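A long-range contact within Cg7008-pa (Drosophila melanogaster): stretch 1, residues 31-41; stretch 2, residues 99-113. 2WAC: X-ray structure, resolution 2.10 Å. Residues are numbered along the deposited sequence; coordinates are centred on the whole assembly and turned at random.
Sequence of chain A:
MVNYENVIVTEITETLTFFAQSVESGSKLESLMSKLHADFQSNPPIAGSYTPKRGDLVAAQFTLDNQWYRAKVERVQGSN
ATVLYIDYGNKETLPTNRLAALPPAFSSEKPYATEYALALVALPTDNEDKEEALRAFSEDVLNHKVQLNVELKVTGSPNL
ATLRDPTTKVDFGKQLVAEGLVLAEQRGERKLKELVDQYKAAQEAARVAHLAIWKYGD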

# COMPACT_ATOMS: atom_id res chain seq x y z
N SER A 31 -3.40 -19.56 -5.58
CA SER A 31 -3.62 -20.91 -5.05
C SER A 31 -4.22 -20.89 -3.64
O SER A 31 -5.14 -21.66 -3.35
CB SER A 31 -2.31 -21.70 -5.07
OG SER A 31 -2.47 -22.97 -4.46
N LEU A 32 -3.69 -20.02 -2.78
CA LEU A 32 -4.18 -19.86 -1.41
C LEU A 32 -5.64 -19.42 -1.37
O LEU A 32 -6.44 -19.98 -0.62
CB LEU A 32 -3.30 -18.86 -0.64
CG LEU A 32 -3.38 -18.74 0.89
CD1 LEU A 32 -2.10 -18.15 1.46
CD2 LEU A 32 -4.58 -17.91 1.35
N MET A 33 -5.99 -18.43 -2.19
CA MET A 33 -7.35 -17.89 -2.26
C MET A 33 -8.36 -18.91 -2.77
O MET A 33 -9.52 -18.89 -2.36
CB MET A 33 -7.39 -16.62 -3.10
CG MET A 33 -6.93 -15.35 -2.38
SD MET A 33 -7.90 -14.92 -0.92
CE MET A 33 -6.94 -15.68 0.36
N SER A 34 -7.91 -19.79 -3.66
CA SER A 34 -8.75 -20.85 -4.21
C SER A 34 -9.01 -21.96 -3.19
O SER A 34 -10.10 -22.52 -3.14
CB SER A 34 -8.12 -21.43 -5.48
OG SER A 34 -8.98 -22.38 -6.08
N LYS A 35 -7.99 -22.27 -2.38
CA LYS A 35 -8.12 -23.29 -1.34
C LYS A 35 -8.94 -22.79 -0.16
O LYS A 35 -9.70 -23.55 0.44
CB LYS A 35 -6.74 -23.76 -0.87
CG LYS A 35 -5.93 -24.51 -1.92
CD LYS A 35 -4.53 -24.82 -1.42
CE LYS A 35 -3.65 -25.39 -2.53
NZ LYS A 35 -4.18 -26.67 -3.09
N LEU A 36 -8.79 -21.50 0.16
CA LEU A 36 -9.55 -20.85 1.23
C LEU A 36 -11.04 -20.77 0.88
O LEU A 36 -11.89 -21.05 1.72
CB LEU A 36 -8.98 -19.46 1.53
CG LEU A 36 -9.50 -18.73 2.79
CD1 LEU A 36 -9.15 -19.50 4.07
CD2 LEU A 36 -8.96 -17.32 2.86
N HIS A 37 -11.33 -20.37 -0.36
CA HIS A 37 -12.71 -20.34 -0.87
C HIS A 37 -13.39 -21.70 -0.75
O HIS A 37 -14.52 -21.80 -0.26
CB HIS A 37 -12.73 -19.85 -2.32
CG HIS A 37 -14.05 -20.04 -3.00
ND1 HIS A 37 -15.06 -19.10 -2.94
CD2 HIS A 37 -14.54 -21.06 -3.74
CE1 HIS A 37 -16.11 -19.53 -3.62
NE2 HIS A 37 -15.82 -20.72 -4.12
N ALA A 38 -12.69 -22.75 -1.20
CA ALA A 38 -13.22 -24.12 -1.17
C ALA A 38 -13.42 -24.64 0.25
O ALA A 38 -14.43 -25.28 0.55
CB ALA A 38 -12.32 -25.05 -1.97
N ASP A 39 -12.45 -24.35 1.12
CA ASP A 39 -12.47 -24.72 2.53
C ASP A 39 -13.71 -24.16 3.24
O ASP A 39 -14.43 -24.88 3.94
CB ASP A 39 -11.20 -24.20 3.22
CG ASP A 39 -10.78 -25.04 4.42
OD1 ASP A 39 -11.60 -25.23 5.34
OD2 ASP A 39 -9.62 -25.48 4.44
N PHE A 40 -13.95 -22.86 3.04
CA PHE A 40 -15.03 -22.14 3.71
C PHE A 40 -16.40 -22.32 3.05
O PHE A 40 -17.43 -21.92 3.60
CB PHE A 40 -14.67 -20.66 3.85
CG PHE A 40 -13.84 -20.35 5.07
CD1 PHE A 40 -12.59 -20.95 5.26
CD2 PHE A 40 -14.30 -19.46 6.03
CE1 PHE A 40 -11.82 -20.67 6.38
CE2 PHE A 40 -13.53 -19.17 7.16
CZ PHE A 40 -12.30 -19.78 7.34
N GLN A 41 -16.41 -22.91 1.85
CA GLN A 41 -17.65 -23.30 1.19
C GLN A 41 -18.05 -24.70 1.65
O GLN A 41 -19.23 -24.99 1.87
CB GLN A 41 -17.48 -23.26 -0.33
CG GLN A 41 -18.72 -23.67 -1.12
CD GLN A 41 -18.56 -23.45 -2.62
OE1 GLN A 41 -18.43 -22.31 -3.08
NE2 GLN A 41 -18.59 -24.54 -3.38
N LEU A 99 -16.07 -12.66 11.27
CA LEU A 99 -14.72 -13.16 11.50
C LEU A 99 -14.76 -14.61 11.97
O LEU A 99 -15.66 -15.00 12.71
CB LEU A 99 -13.98 -12.30 12.54
CG LEU A 99 -13.93 -10.78 12.32
CD1 LEU A 99 -13.23 -10.10 13.48
CD2 LEU A 99 -13.25 -10.42 11.01
N ALA A 100 -13.79 -15.39 11.52
CA ALA A 100 -13.64 -16.77 11.96
C ALA A 100 -12.17 -17.08 12.21
O ALA A 100 -11.29 -16.35 11.74
CB ALA A 100 -14.22 -17.71 10.91
N ALA A 101 -11.91 -18.15 12.96
CA ALA A 101 -10.55 -18.63 13.15
C ALA A 101 -10.00 -19.08 11.80
O ALA A 101 -10.65 -19.83 11.06
CB ALA A 101 -10.52 -19.78 14.15
N LEU A 102 -8.80 -18.59 11.48
CA LEU A 102 -8.10 -19.01 10.28
C LEU A 102 -7.43 -20.36 10.55
O LEU A 102 -6.70 -20.49 11.54
CB LEU A 102 -7.05 -17.96 9.88
CG LEU A 102 -6.32 -18.07 8.53
CD1 LEU A 102 -7.26 -17.94 7.35
CD2 LEU A 102 -5.23 -17.02 8.45
N PRO A 103 -7.70 -21.36 9.70
CA PRO A 103 -7.09 -22.68 9.89
C PRO A 103 -5.57 -22.59 9.76
O PRO A 103 -5.08 -21.98 8.81
CB PRO A 103 -7.67 -23.51 8.74
CG PRO A 103 -8.89 -22.77 8.29
CD PRO A 103 -8.57 -21.33 8.51
N PRO A 104 -4.84 -23.15 10.75
CA PRO A 104 -3.38 -23.14 10.79
C PRO A 104 -2.67 -23.38 9.45
O PRO A 104 -1.54 -22.92 9.27
CB PRO A 104 -3.05 -24.26 11.78
CG PRO A 104 -4.18 -24.20 12.75
CD PRO A 104 -5.40 -23.80 11.95
N ALA A 105 -3.34 -24.07 8.52
CA ALA A 105 -2.81 -24.32 7.18
C ALA A 105 -2.63 -23.04 6.34
O ALA A 105 -1.77 -23.00 5.46
CB ALA A 105 -3.70 -25.31 6.43
N PHE A 106 -3.43 -22.02 6.63
CA PHE A 106 -3.39 -20.75 5.89
C PHE A 106 -2.64 -19.64 6.63
O PHE A 106 -2.54 -18.52 6.13
CB PHE A 106 -4.81 -20.28 5.56
CG PHE A 106 -5.59 -21.23 4.69
CD1 PHE A 106 -5.55 -21.12 3.31
CD2 PHE A 106 -6.37 -22.23 5.26
CE1 PHE A 106 -6.27 -21.99 2.50
CE2 PHE A 106 -7.09 -23.11 4.47
CZ PHE A 106 -7.05 -22.99 3.08
N SER A 107 -2.10 -19.96 7.80
CA SER A 107 -1.54 -18.95 8.69
C SER A 107 -0.01 -18.81 8.64
O SER A 107 0.54 -17.87 9.21
CB SER A 107 -1.98 -19.21 10.14
OG SER A 107 -3.39 -19.22 10.24
N SER A 108 0.65 -19.75 7.97
CA SER A 108 2.12 -19.80 7.97
C SER A 108 2.78 -18.95 6.88
O SER A 108 3.85 -18.38 7.11
CB SER A 108 2.62 -21.24 7.91
OG SER A 108 2.03 -21.95 6.83
N GLU A 109 2.14 -18.86 5.72
CA GLU A 109 2.62 -17.99 4.65
C GLU A 109 2.58 -16.53 5.07
O GLU A 109 1.60 -16.07 5.65
CB GLU A 109 1.81 -18.20 3.37
CG GLU A 109 2.16 -19.48 2.64
CD GLU A 109 1.04 -19.96 1.75
OE1 GLU A 109 0.89 -19.42 0.63
OE2 GLU A 109 0.31 -20.88 2.16
N LYS A 110 3.67 -15.83 4.78
CA LYS A 110 3.82 -14.42 5.09
C LYS A 110 2.81 -13.61 4.28
O LYS A 110 2.36 -14.08 3.23
CB LYS A 110 5.25 -13.94 4.77
CG LYS A 110 6.39 -14.78 5.37
CD LYS A 110 6.96 -15.77 4.34
CE LYS A 110 6.35 -17.16 4.48
NZ LYS A 110 6.14 -17.82 3.16
N PRO A 111 2.45 -12.40 4.75
CA PRO A 111 1.52 -11.57 3.98
C PRO A 111 2.00 -11.33 2.55
O PRO A 111 3.18 -11.06 2.33
CB PRO A 111 1.52 -10.25 4.77
CG PRO A 111 1.84 -10.65 6.16
CD PRO A 111 2.84 -11.76 6.03
N TYR A 112 1.08 -11.43 1.59
CA TYR A 112 1.43 -11.26 0.17
C TYR A 112 1.48 -9.81 -0.30
O TYR A 112 1.87 -9.53 -1.44
CB TYR A 112 0.54 -12.13 -0.73
CG TYR A 112 0.96 -13.59 -0.71
CD1 TYR A 112 2.13 -14.00 -1.34
CD2 TYR A 112 0.21 -14.54 -0.03
CE1 TYR A 112 2.54 -15.33 -1.31
CE2 TYR A 112 0.60 -15.87 0.01
CZ TYR A 112 1.76 -16.26 -0.64
OH TYR A 112 2.16 -17.58 -0.60
N ALA A 113 1.12 -8.88 0.58
CA ALA A 113 1.28 -7.45 0.33
C ALA A 113 2.15 -6.80 1.40
O ALA A 113 2.07 -7.16 2.58
CB ALA A 113 -0.08 -6.76 0.23

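The helix of stretch 1 meets a mostly irregular segment through one stripe of its surface, and no hydrogen bond crosses between them; packing does the work. The stripe follows helical spacing: Leu 32, Lys 35, Leu 36, Asp 39 and Phe 40 make every contact, while Met 33, Ser 34, His 37 and Ala 38 make none.

Leu 32 opens the contact, its CA-to-CB bond directed toward stretch 2, and its two methyls serve different neighbours. Leu 32 CD2 lies 3.9 Å from Phe 106 CD1. Leu 32 CD1 reaches the edge of the Tyr 112 ring, 3.8 Å from Tyr 112 CE2, and lies 3.4 Å from Glu 109 OE1. That carboxylate is not left unpaired beside the methyl, because Tyr 112 OH donates to Glu 109 OE1 at 2.6 Å. Backbone takes part as well: Leu 32 O is 3.7 Å from Phe 106 CE1, at the ring edge.

One turn on, Lys 35 CB sits 3.8 Å from Phe 106 CE1, then the chain leads away, so the aliphatic base packs while the amine is carried off the contact. Leu 36 packs over one face of the Phe 106 ring: Leu 36 CD1 stands 3.9 Å from the ring centroid and only 4° off the ring normal, a nearly ideal CH-pi contact. Leu 36 CD1 is also 4.1 Å from Leu 102 CD1.

Asp 39 meets the edge of the same ring, with Asp 39 OD2 3.5 Å from Phe 106 CE2; like Leu 32 O, it places an oxygen near the electropositive ring hydrogens. Phe 106 loses more area to this contact than any other residue.

Phe 40 closes the stripe. Its CA-to-CB bond points sideways, but the ring comes nearer and offers its edge, with Phe 40 CE1 3.9 Å from Pro 103 CD and Phe 40 CE2 4.1 Å from Ala 100 CB.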